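Local atomic coordinates of glycoside hydrolase family protein (Novosphingobium sp. PP1Y, PDB entry 6Q2F), a protein that probably hydrolyses alpha-L-rhamnosides, releasing terminal rhamnose from glycosides as an alpha-L-rhamnosidase. Residues 903-917 / 953-967. Sequence-based numbering, arbitrary orientation.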
loop_
_atom_site.group_PDB
_atom_site.type_symbol
_atom_site.label_atom_id
_atom_site.label_comp_id
_atom_site.label_asym_id
_atom_site.label_seq_id
_atom_site.Cartn_x
_atom_site.Cartn_y
_atom_site.Cartn_z
ATOM N N GLU A 903 -5.192 -27.864 12.186
ATOM C CA GLU A 903 -5.188 -26.416 12.322
ATOM C C GLU A 903 -3.789 -25.919 12.660
ATOM O O GLU A 903 -3.003 -26.619 13.299
ATOM C CB GLU A 903 -6.138 -25.968 13.435
ATOM C CG GLU A 903 -7.397 -26.780 13.495
ATOM C CD GLU A 903 -8.151 -26.701 12.198
ATOM O OE1 GLU A 903 -8.366 -25.564 11.723
ATOM O OE2 GLU A 903 -8.505 -27.761 11.652
ATOM N N ILE A 904 -3.498 -24.694 12.233
ATOM C CA ILE A 904 -2.301 -23.977 12.643
ATOM C C ILE A 904 -2.742 -22.592 13.082
ATOM O O ILE A 904 -3.338 -21.858 12.290
ATOM C CB ILE A 904 -1.274 -23.869 11.512
ATOM C CG1 ILE A 904 -0.841 -25.253 11.042
ATOM C CG2 ILE A 904 -0.079 -23.037 11.981
ATOM C CD1 ILE A 904 -0.116 -25.176 9.711
ATOM N N TYR A 905 -2.487 -22.250 14.349
ATOM C CA TYR A 905 -2.698 -20.893 14.834
ATOM C C TYR A 905 -1.361 -20.196 14.969
ATOM O O TYR A 905 -0.398 -20.774 15.472
ATOM C CB TYR A 905 -3.431 -20.873 16.178
ATOM C CG TYR A 905 -4.881 -21.243 16.085
ATOM C CD1 TYR A 905 -5.263 -22.580 16.066
ATOM C CD2 TYR A 905 -5.874 -20.273 16.029
ATOM C CE1 TYR A 905 -6.593 -22.953 15.990
ATOM C CE2 TYR A 905 -7.221 -20.643 15.947
ATOM C CZ TYR A 905 -7.564 -21.988 15.936
ATOM O OH TYR A 905 -8.877 -22.390 15.866
ATOM N N TYR A 906 -1.302 -18.966 14.478
ATOM C CA TYR A 906 -0.136 -18.110 14.620
ATOM C C TYR A 906 -0.501 -17.006 15.588
ATOM O O TYR A 906 -1.491 -16.312 15.368
ATOM C CB TYR A 906 0.268 -17.518 13.267
ATOM C CG TYR A 906 1.491 -16.625 13.293
ATOM C CD1 TYR A 906 2.730 -17.107 13.699
ATOM C CD2 TYR A 906 1.410 -15.303 12.896
ATOM C CE1 TYR A 906 3.864 -16.290 13.697
ATOM C CE2 TYR A 906 2.527 -14.484 12.895
ATOM C CZ TYR A 906 3.745 -14.978 13.280
ATOM O OH TYR A 906 4.845 -14.132 13.253
ATOM N N LEU A 907 0.304 -16.840 16.640
ATOM C CA LEU A 907 0.074 -15.851 17.687
ATOM C C LEU A 907 1.278 -14.921 17.802
ATOM O O LEU A 907 2.432 -15.371 17.733
ATOM C CB LEU A 907 -0.153 -16.523 19.046
ATOM C CG LEU A 907 -1.160 -17.670 19.198
ATOM C CD1 LEU A 907 -1.341 -18.023 20.679
ATOM C CD2 LEU A 907 -2.491 -17.285 18.601
ATOM N N VAL A 908 1.023 -13.629 18.024
ATOM C CA VAL A 908 2.098 -12.667 18.262
ATOM C C VAL A 908 1.753 -11.838 19.485
ATOM O O VAL A 908 0.735 -11.135 19.489
ATOM C CB VAL A 908 2.339 -11.743 17.066
ATOM C CG1 VAL A 908 3.555 -10.827 17.378
ATOM C CG2 VAL A 908 2.560 -12.568 15.816
ATOM N N ASN A 909 2.608 -11.897 20.506
ATOM C CA ASN A 909 2.474 -11.027 21.670
ATOM C C ASN A 909 3.050 -9.668 21.302
ATOM O O ASN A 909 4.260 -9.444 21.368
ATOM C CB ASN A 909 3.177 -11.620 22.886
ATOM C CG ASN A 909 3.338 -10.617 24.005
ATOM O OD1 ASN A 909 2.504 -9.739 24.184
ATOM N ND2 ASN A 909 4.424 -10.747 24.776
ATOM N N GLN A 910 2.173 -8.740 20.926
ATOM C CA GLN A 910 2.619 -7.417 20.501
ATOM C C GLN A 910 2.922 -6.502 21.677
ATOM O O GLN A 910 2.436 -5.366 21.727
ATOM C CB GLN A 910 1.574 -6.760 19.612
ATOM C CG GLN A 910 1.398 -7.457 18.303
ATOM C CD GLN A 910 0.359 -6.774 17.433
ATOM O OE1 GLN A 910 -0.481 -6.016 17.912
ATOM N NE2 GLN A 910 0.447 -7.010 16.136
ATOM N N GLN A 911 3.701 -6.992 22.617
ATOM C CA GLN A 911 4.061 -6.190 23.759
ATOM C C GLN A 911 5.446 -6.526 24.237
ATOM O O GLN A 911 5.860 -7.648 24.131
ATOM C CB GLN A 911 3.079 -6.423 24.891
ATOM C CG GLN A 911 1.788 -5.651 24.779
ATOM C CD GLN A 911 0.711 -6.371 24.000
ATOM O OE1 GLN A 911 0.806 -7.546 23.739
ATOM N NE2 GLN A 911 -0.298 -5.650 23.624
ATOM N N GLU A 912 6.154 -5.550 24.779
ATOM C CA GLU A 912 7.462 -5.837 25.357
ATOM C C GLU A 912 7.345 -6.741 26.579
ATOM O O GLU A 912 8.229 -7.571 26.810
ATOM C CB GLU A 912 8.194 -4.541 25.712
ATOM C CG GLU A 912 8.840 -3.880 24.497
ATOM C CD GLU A 912 9.387 -2.498 24.790
ATOM O OE1 GLU A 912 8.595 -1.609 25.164
ATOM O OE2 GLU A 912 10.614 -2.310 24.642
ATOM N N ALA A 913 6.270 -6.615 27.353
ATOM C CA ALA A 913 6.103 -7.426 28.556
ATOM C C ALA A 913 5.694 -8.853 28.209
ATOM O O ALA A 913 4.756 -9.075 27.438
ATOM C CB ALA A 913 5.057 -6.809 29.484
ATOM N N ALA A 914 6.399 -9.814 28.796
ATOM C CA ALA A 914 6.006 -11.209 28.695
ATOM C C ALA A 914 4.584 -11.395 29.215
ATOM O O ALA A 914 4.111 -10.648 30.074
ATOM C CB ALA A 914 6.965 -12.095 29.493
ATOM N N GLN A 915 3.893 -12.398 28.676
ATOM C CA GLN A 915 2.540 -12.739 29.093
ATOM C C GLN A 915 2.462 -14.221 29.419
ATOM O O GLN A 915 3.088 -15.052 28.752
ATOM C CB GLN A 915 1.506 -12.398 27.996
ATOM C CG GLN A 915 1.625 -10.980 27.456
ATOM C CD GLN A 915 1.263 -9.942 28.501
ATOM O OE1 GLN A 915 0.261 -10.071 29.202
ATOM N NE2 GLN A 915 2.092 -8.906 28.618
ATOM N N SER A 916 1.682 -14.537 30.450
ATOM C CA SER A 916 1.294 -15.897 30.806
ATOM C C SER A 916 -0.216 -15.961 30.656
ATOM O O SER A 916 -0.943 -15.412 31.487
ATOM C CB SER A 916 1.708 -16.252 32.238
ATOM O OG SER A 916 3.109 -16.415 32.339
ATOM N N ILE A 917 -0.692 -16.612 29.600
ATOM C CA ILE A 917 -2.116 -16.609 29.305
ATOM C C ILE A 917 -2.653 -18.034 29.331
ATOM O O ILE A 917 -1.908 -19.013 29.335
ATOM C CB ILE A 917 -2.428 -15.957 27.946
ATOM C CG1 ILE A 917 -1.807 -16.781 26.816
ATOM C CG2 ILE A 917 -1.932 -14.518 27.908
ATOM C CD1 ILE A 917 -2.143 -16.251 25.398
ATOM N N PRO A 953 -2.210 -23.475 28.235
ATOM C CA PRO A 953 -1.515 -22.432 28.981
ATOM C C PRO A 953 -0.267 -22.045 28.189
ATOM O O PRO A 953 0.492 -22.894 27.829
ATOM C CB PRO A 953 -1.153 -23.104 30.282
ATOM C CG PRO A 953 -1.131 -24.536 29.973
ATOM C CD PRO A 953 -2.146 -24.765 28.913
ATOM N N LEU A 954 -0.082 -20.776 27.927
ATOM C CA LEU A 954 1.038 -20.316 27.119
ATOM C C LEU A 954 1.826 -19.270 27.879
ATOM O O LEU A 954 1.250 -18.380 28.514
ATOM C CB LEU A 954 0.579 -19.709 25.788
ATOM C CG LEU A 954 0.064 -20.649 24.705
ATOM C CD1 LEU A 954 -0.264 -19.820 23.490
ATOM C CD2 LEU A 954 1.111 -21.695 24.363
ATOM N N HIS A 955 3.141 -19.376 27.801
ATOM C CA HIS A 955 4.004 -18.275 28.177
ATOM C C HIS A 955 4.537 -17.670 26.895
ATOM O O HIS A 955 5.049 -18.387 26.033
ATOM C CB HIS A 955 5.168 -18.707 29.067
ATOM C CG HIS A 955 6.095 -17.579 29.380
ATOM N ND1 HIS A 955 5.864 -16.701 30.417
ATOM C CD2 HIS A 955 7.208 -17.136 28.747
ATOM C CE1 HIS A 955 6.823 -15.793 30.438
ATOM N NE2 HIS A 955 7.649 -16.031 29.434
ATOM N N LEU A 956 4.412 -16.361 26.769
ATOM C CA LEU A 956 4.913 -15.654 25.603
ATOM C C LEU A 956 5.922 -14.617 26.068
ATOM O O LEU A 956 5.591 -13.750 26.881
ATOM C CB LEU A 956 3.760 -15.006 24.834
ATOM C CG LEU A 956 2.836 -16.006 24.131
ATOM C CD1 LEU A 956 1.630 -15.299 23.505
ATOM C CD2 LEU A 956 3.620 -16.767 23.075
ATOM N N ASP A 957 7.154 -14.722 25.580
ATOM C CA ASP A 957 8.108 -13.656 25.833
ATOM C C ASP A 957 7.629 -12.384 25.140
ATOM O O ASP A 957 6.758 -12.414 24.260
ATOM C CB ASP A 957 9.504 -14.033 25.329
ATOM C CG ASP A 957 10.043 -15.292 25.971
ATOM O OD1 ASP A 957 9.865 -15.449 27.204
ATOM O OD2 ASP A 957 10.645 -16.115 25.243
ATOM N N GLY A 958 8.203 -11.254 25.544
ATOM C CA GLY A 958 7.923 -10.021 24.832
ATOM C C GLY A 958 8.190 -10.172 23.343
ATOM O O GLY A 958 9.235 -10.698 22.946
ATOM N N ASP A 959 7.237 -9.759 22.510
ATOM C CA ASP A 959 7.349 -9.863 21.054
ATOM C C ASP A 959 7.510 -11.305 20.574
ATOM O O ASP A 959 7.903 -11.536 19.426
ATOM C CB ASP A 959 8.504 -9.014 20.503
ATOM C CG ASP A 959 8.318 -7.533 20.746
ATOM O OD1 ASP A 959 7.164 -7.062 20.794
ATOM O OD2 ASP A 959 9.346 -6.828 20.870
ATOM N N GLU A 960 7.233 -12.302 21.408
ATOM C CA GLU A 960 7.324 -13.664 20.911
ATOM C C GLU A 960 6.219 -13.937 19.895
ATOM O O GLU A 960 5.073 -13.499 20.048
ATOM C CB GLU A 960 7.238 -14.695 22.034
ATOM C CG GLU A 960 7.457 -16.119 21.501
ATOM C CD GLU A 960 7.499 -17.165 22.594
ATOM O OE1 GLU A 960 7.493 -16.775 23.776
ATOM O OE2 GLU A 960 7.527 -18.369 22.264
ATOM N N ALA A 961 6.590 -14.657 18.848
ATOM C CA ALA A 961 5.685 -15.201 17.862
ATOM C C ALA A 961 5.820 -16.711 17.899
ATOM O O ALA A 961 6.931 -17.229 17.984
ATOM C CB ALA A 961 6.019 -14.668 16.459
ATOM N N VAL A 962 4.700 -17.425 17.816
ATOM C CA VAL A 962 4.765 -18.873 17.928
ATOM C C VAL A 962 3.590 -19.488 17.195
ATOM O O VAL A 962 2.529 -18.878 17.054
ATOM C CB VAL A 962 4.802 -19.318 19.409
ATOM C CG1 VAL A 962 3.419 -19.185 20.053
ATOM C CG2 VAL A 962 5.355 -20.737 19.536
ATOM N N PHE A 963 3.789 -20.710 16.727
ATOM C CA PHE A 963 2.729 -21.461 16.091
ATOM C C PHE A 963 2.201 -22.493 17.078
ATOM O O PHE A 963 2.983 -23.230 17.692
ATOM C CB PHE A 963 3.252 -22.110 14.810
ATOM C CG PHE A 963 3.601 -21.114 13.729
ATOM C CD1 PHE A 963 4.855 -20.513 13.691
ATOM C CD2 PHE A 963 2.668 -20.775 12.764
ATOM C CE1 PHE A 963 5.175 -19.587 12.697
ATOM C CE2 PHE A 963 2.972 -19.855 11.756
ATOM C CZ PHE A 963 4.224 -19.263 11.718
ATOM N N VAL A 964 0.891 -22.498 17.274
ATOM C CA VAL A 964 0.217 -23.539 18.044
ATOM C C VAL A 964 -0.447 -24.436 17.011
ATOM O O VAL A 964 -1.374 -24.026 16.303
ATOM C CB VAL A 964 -0.775 -22.964 19.063
ATOM C CG1 VAL A 964 -1.289 -24.071 20.017
ATOM C CG2 VAL A 964 -0.098 -21.878 19.888
ATOM N N VAL A 965 0.068 -25.648 16.877
ATOM C CA VAL A 965 -0.253 -26.538 15.771
ATOM C C VAL A 965 -1.130 -27.669 16.293
ATOM O O VAL A 965 -0.780 -28.329 17.280
ATOM C CB VAL A 965 1.039 -27.076 15.134
ATOM C CG1 VAL A 965 0.718 -28.096 14.069
ATOM C CG2 VAL A 965 1.825 -25.911 14.557
ATOM N N PHE A 966 -2.261 -27.895 15.621
ATOM C CA PHE A 966 -3.242 -28.922 15.997
ATOM C C PHE A 966 -3.363 -29.919 14.853
ATOM O O PHE A 966 -4.304 -29.850 14.059
ATOM C CB PHE A 966 -4.567 -28.315 16.286
ATOM C CG PHE A 966 -4.582 -27.389 17.454
ATOM C CD1 PHE A 966 -4.208 -26.061 17.316
ATOM C CD2 PHE A 966 -5.003 -27.842 18.692
ATOM C CE1 PHE A 966 -4.253 -25.210 18.397
ATOM C CE2 PHE A 966 -5.044 -26.994 19.769
ATOM C CZ PHE A 966 -4.670 -25.684 19.627
ATOM N N ARG A 967 -2.438 -30.866 14.786
ATOM C CA ARG A 967 -2.473 -31.817 13.686
ATOM C C ARG A 967 -2.434 -33.257 14.167
ATOM O O ARG A 967 -3.060 -34.130 13.555
ATOM C CB ARG A 967 -1.315 -31.575 12.717
ATOM C CG ARG A 967 -1.454 -30.285 11.932
ATOM C CD ARG A 967 -0.124 -29.911 11.280
ATOM N NE ARG A 967 -0.109 -30.205 9.860
ATOM C CZ ARG A 967 0.530 -31.234 9.335
ATOM N NH1 ARG A 967 1.210 -32.061 10.118
ATOM N NH2 ARG A 967 0.493 -31.429 8.032
#
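Y906 and F963 lie directly cross-strand, a non-hydrogen-bonded pair of the antiparallel ladder joining 903-908 to 961-967. Their rings meet obliquely, planes inclined by 35°: CD1 of Y906 lies over one face of the F963 ring, offset toward its rim and 3.3 Å from F963 CZ. CG of Y906 stands anti to the backbone N (chi1 -179°), which carries the ring past A961, its OH 3.5 Å from A961 CB. I904 CG2 meets the edge of F963 at CD2 (3.6 Å). Replacing F963 by an alanine would probably leave Y906 CD1 and I904 CG2 without their shared partner and the tyrosine ring freer to shift. On the sheet face that carries Y905, L907 and V964, L907 CD1 touches L954 CD1 at 3.5 Å, linking the two antiparallel ladders, since L954 pairs with I917 in the second.

Between the ladders the amide of N909 is gripped in its own plane: ND2 donates to D957 O (2.9 Å) and to A913 O (3.2 Å). D957 O also takes E960 N from its opposite face, closing the type II turn 957-960. The solvent side is looser: exposed S916 OG and H955 ND1 are joined by a weak bond at 3.4 Å.

These are inner pairings of an antiparallel beta sheet, which strands 894-899 and 926-932 continue beyond 903-908 and 961-967; helix 657-670 packs on Y906 and A961, helix 712-726 on A961 and F963, while F921 meets Y905 and F966 on the opposite sheet face.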